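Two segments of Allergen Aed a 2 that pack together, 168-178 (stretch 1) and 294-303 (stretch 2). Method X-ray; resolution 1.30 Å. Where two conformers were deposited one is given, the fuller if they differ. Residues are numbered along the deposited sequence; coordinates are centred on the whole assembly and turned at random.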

# COMPACT_ATOMS: atom_id res chain seq x y z
N LYS A 168 4.38 27.39 -7.18
CA LYS A 168 3.26 26.49 -6.89
C LYS A 168 3.15 26.14 -5.42
O LYS A 168 2.07 25.77 -4.93
CB LYS A 168 3.39 25.21 -7.72
CG LYS A 168 3.29 25.44 -9.22
CD LYS A 168 2.99 24.16 -9.99
CE LYS A 168 4.24 23.35 -10.31
NZ LYS A 168 3.94 21.95 -10.73
N ARG A 169 4.27 26.23 -4.71
CA ARG A 169 4.36 25.75 -3.34
C ARG A 169 3.29 26.35 -2.43
O ARG A 169 2.74 25.67 -1.57
CB ARG A 169 5.77 26.01 -2.78
CG ARG A 169 6.06 25.32 -1.46
CD ARG A 169 6.04 23.81 -1.66
NE ARG A 169 6.74 23.11 -0.59
CZ ARG A 169 6.90 21.79 -0.56
NH1 ARG A 169 6.43 21.04 -1.55
NH2 ARG A 169 7.54 21.23 0.45
N GLN A 170 2.99 27.63 -2.66
CA GLN A 170 2.02 28.38 -1.85
C GLN A 170 0.63 27.76 -1.83
O GLN A 170 -0.12 27.95 -0.87
CB GLN A 170 1.95 29.84 -2.33
CG GLN A 170 1.45 30.01 -3.77
CD GLN A 170 1.53 31.44 -4.27
OE1 GLN A 170 1.05 32.37 -3.62
NE2 GLN A 170 2.11 31.63 -5.45
N GLN A 171 0.28 27.00 -2.87
CA GLN A 171 -1.04 26.38 -2.93
C GLN A 171 -1.25 25.34 -1.84
O GLN A 171 -2.39 25.01 -1.52
CB GLN A 171 -1.29 25.77 -4.30
CG GLN A 171 -1.37 26.80 -5.42
CD GLN A 171 -1.79 26.17 -6.73
OE1 GLN A 171 -2.81 25.48 -6.81
NE2 GLN A 171 -1.01 26.40 -7.77
N LEU A 172 -0.16 24.83 -1.26
CA LEU A 172 -0.29 23.83 -0.20
C LEU A 172 -1.04 24.39 1.01
O LEU A 172 -1.65 23.63 1.74
CB LEU A 172 1.07 23.27 0.19
CG LEU A 172 1.76 22.41 -0.87
CD1 LEU A 172 3.05 21.86 -0.30
CD2 LEU A 172 0.86 21.27 -1.36
N CYS A 173 -0.98 25.70 1.23
CA CYS A 173 -1.72 26.33 2.31
C CYS A 173 -3.20 25.99 2.24
O CYS A 173 -3.82 25.66 3.25
CB CYS A 173 -1.53 27.85 2.28
SG CYS A 173 0.13 28.37 2.73
N GLN A 174 -3.77 26.08 1.04
CA GLN A 174 -5.18 25.79 0.83
C GLN A 174 -5.42 24.28 0.74
O GLN A 174 -6.41 23.77 1.28
CB GLN A 174 -5.68 26.49 -0.43
CG GLN A 174 -5.69 28.03 -0.35
CD GLN A 174 -4.35 28.65 -0.69
OE1 GLN A 174 -3.75 28.35 -1.73
NE2 GLN A 174 -3.86 29.53 0.18
N ILE A 175 -4.53 23.57 0.05
CA ILE A 175 -4.68 22.14 -0.17
C ILE A 175 -4.73 21.38 1.16
O ILE A 175 -5.59 20.51 1.37
CB ILE A 175 -3.58 21.62 -1.12
CG1 ILE A 175 -3.87 22.10 -2.54
CG2 ILE A 175 -3.49 20.08 -1.08
CD1 ILE A 175 -2.70 21.98 -3.49
N ARG A 176 -3.84 21.75 2.08
CA ARG A 176 -3.75 21.06 3.37
C ARG A 176 -4.92 21.38 4.28
O ARG A 176 -5.14 20.69 5.27
CB ARG A 176 -2.43 21.38 4.07
CG ARG A 176 -1.22 20.78 3.40
CD ARG A 176 -0.01 20.99 4.27
NE ARG A 176 1.20 20.41 3.68
CZ ARG A 176 2.39 20.43 4.26
NH1 ARG A 176 2.55 20.99 5.45
NH2 ARG A 176 3.43 19.87 3.64
N GLN A 177 -5.66 22.43 3.94
CA GLN A 177 -6.89 22.79 4.67
C GLN A 177 -8.15 22.27 3.97
O GLN A 177 -9.27 22.75 4.22
CB GLN A 177 -6.95 24.31 4.89
CG GLN A 177 -5.83 24.85 5.77
CD GLN A 177 -5.93 26.34 5.99
OE1 GLN A 177 -6.71 26.81 6.82
NE2 GLN A 177 -5.14 27.09 5.24
N TYR A 178 -7.97 21.27 3.11
CA TYR A 178 -9.08 20.58 2.45
C TYR A 178 -9.87 21.43 1.46
O TYR A 178 -11.03 21.15 1.18
CB TYR A 178 -10.02 19.90 3.47
CG TYR A 178 -9.38 18.69 4.13
CD1 TYR A 178 -9.35 17.45 3.49
CD2 TYR A 178 -8.80 18.80 5.39
CE1 TYR A 178 -8.76 16.35 4.08
CE2 TYR A 178 -8.19 17.70 6.00
CZ TYR A 178 -8.19 16.47 5.34
OH TYR A 178 -7.60 15.34 5.91
N MET A 294 -1.16 27.94 10.05
CA MET A 294 -0.46 26.90 9.29
C MET A 294 0.83 27.42 8.66
O MET A 294 0.91 28.57 8.22
CB MET A 294 -1.38 26.31 8.22
CG MET A 294 -0.74 25.20 7.39
SD MET A 294 -1.86 24.42 6.22
CE MET A 294 -2.79 23.35 7.32
N GLU A 295 1.83 26.55 8.60
CA GLU A 295 3.11 26.84 7.96
C GLU A 295 3.41 25.85 6.83
O GLU A 295 3.10 24.66 6.94
CB GLU A 295 4.25 26.80 8.98
CG GLU A 295 4.28 27.96 9.95
CD GLU A 295 5.41 27.86 10.97
OE1 GLU A 295 6.33 27.02 10.78
OE2 GLU A 295 5.39 28.61 11.96
N ILE A 296 4.00 26.36 5.75
CA ILE A 296 4.57 25.52 4.70
C ILE A 296 6.06 25.85 4.58
O ILE A 296 6.42 27.00 4.29
CB ILE A 296 3.86 25.71 3.32
CG1 ILE A 296 2.34 25.50 3.43
CG2 ILE A 296 4.47 24.79 2.25
CD1 ILE A 296 1.89 24.11 3.86
N ASP A 297 6.91 24.85 4.82
CA ASP A 297 8.37 25.02 4.83
C ASP A 297 8.80 26.21 5.71
O ASP A 297 9.68 26.99 5.33
CB ASP A 297 8.93 25.20 3.41
CG ASP A 297 8.34 24.21 2.42
OD1 ASP A 297 8.29 23.00 2.73
OD2 ASP A 297 7.94 24.66 1.33
N GLY A 298 8.17 26.34 6.88
CA GLY A 298 8.49 27.41 7.81
C GLY A 298 7.81 28.74 7.51
O GLY A 298 7.78 29.63 8.38
N LYS A 299 7.30 28.90 6.29
CA LYS A 299 6.62 30.13 5.88
C LYS A 299 5.17 30.13 6.34
O LYS A 299 4.46 29.13 6.21
CB LYS A 299 6.69 30.31 4.36
CG LYS A 299 8.10 30.47 3.79
CD LYS A 299 8.04 30.87 2.32
CE LYS A 299 9.43 31.03 1.73
NZ LYS A 299 10.08 29.72 1.41
N GLN A 300 4.73 31.27 6.87
CA GLN A 300 3.36 31.43 7.35
C GLN A 300 2.36 31.52 6.20
O GLN A 300 2.57 32.26 5.24
CB GLN A 300 3.24 32.69 8.22
CG GLN A 300 4.14 32.72 9.45
CD GLN A 300 3.60 31.87 10.59
OE1 GLN A 300 2.42 31.94 10.94
NE2 GLN A 300 4.48 31.09 11.20
N CYS A 301 1.28 30.75 6.31
CA CYS A 301 0.20 30.81 5.34
C CYS A 301 -0.67 32.04 5.57
O CYS A 301 -0.99 32.36 6.72
CB CYS A 301 -0.65 29.54 5.39
SG CYS A 301 0.18 28.08 4.74
N PRO A 302 -1.06 32.74 4.49
CA PRO A 302 -1.93 33.92 4.61
C PRO A 302 -3.36 33.57 5.03
O PRO A 302 -4.17 34.48 5.25
CB PRO A 302 -1.91 34.51 3.19
CG PRO A 302 -1.58 33.37 2.30
CD PRO A 302 -0.69 32.47 3.08
N GLN A 303 -3.65 32.28 5.15
CA GLN A 303 -4.96 31.80 5.61
C GLN A 303 -4.81 30.74 6.70
O GLN A 303 -3.94 29.86 6.63
CB GLN A 303 -5.78 31.24 4.44
CG GLN A 303 -6.20 32.29 3.41
CD GLN A 303 -7.25 33.26 3.94
OE1 GLN A 303 -6.98 34.46 4.09
NE2 GLN A 303 -8.44 32.76 4.23
O HOH W 1 5.77 22.23 5.39
O HOH W 2 0.97 22.29 7.46

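Ile296 sits at the apolar centre of this contact and has the largest area covered by the opposing stretch. Its CA-to-CB bond points toward the helical segment, and with chi1 and chi2 both m, CG1 lies 3.7 Å from Cys173 SG while CD1 reaches 3.9 Å from Leu172 CB. Beside this packing, covalent chemistry fixes the register: Cys173 SG and Cys301 SG are joined by a 2.0 Å disulfide with chi3 of -81°, and the two residues' CA atoms are 5.7 Å apart. Both cysteines adopt the m rotamer, and Pro302 CD flanks the bridge at 4.2 Å from Cys173 SG.

Met294 extends the apolar surface against Arg176 and Gln177, within the type I turn from Ile175 to Tyr178. Its SD lies 3.8 Å from Arg176 CB, and its CE lies 3.7 Å from Gln177 CG, so the aliphatic parts of two polar residues serve as packing surface. Arg176 contributes at its other end too: Ile296 CD1 lies over one face of the guanidinium, 3.6 Å from NH1. That leaves the same NH1 free to donate to water 2 at 2.9 Å, which in turn donates to Glu295 O at 3.2 Å, an indirect link to the strand backbone.

At the polar edge, Arg169 and Asp297 form a two-pronged salt bridge. Arg169 NE donates to Asp297 OD2 at 2.7 Å and Arg169 NH2 to Asp297 OD1 at 3.0 Å, both nearly linear. Asp297 belongs to the type I' turn from Ile296 to Lys299; its CB points sideways, yet its carboxylate comes nearer to meet the arginine. Gln177 NE2 donates to Cys173 O at 2.8 Å within its own stretch and makes only a weak hydrogen bond to Gln303 O at 3.3 Å. The rule here is an apolar centre pinned by a disulfide, with directional pairing at its margin.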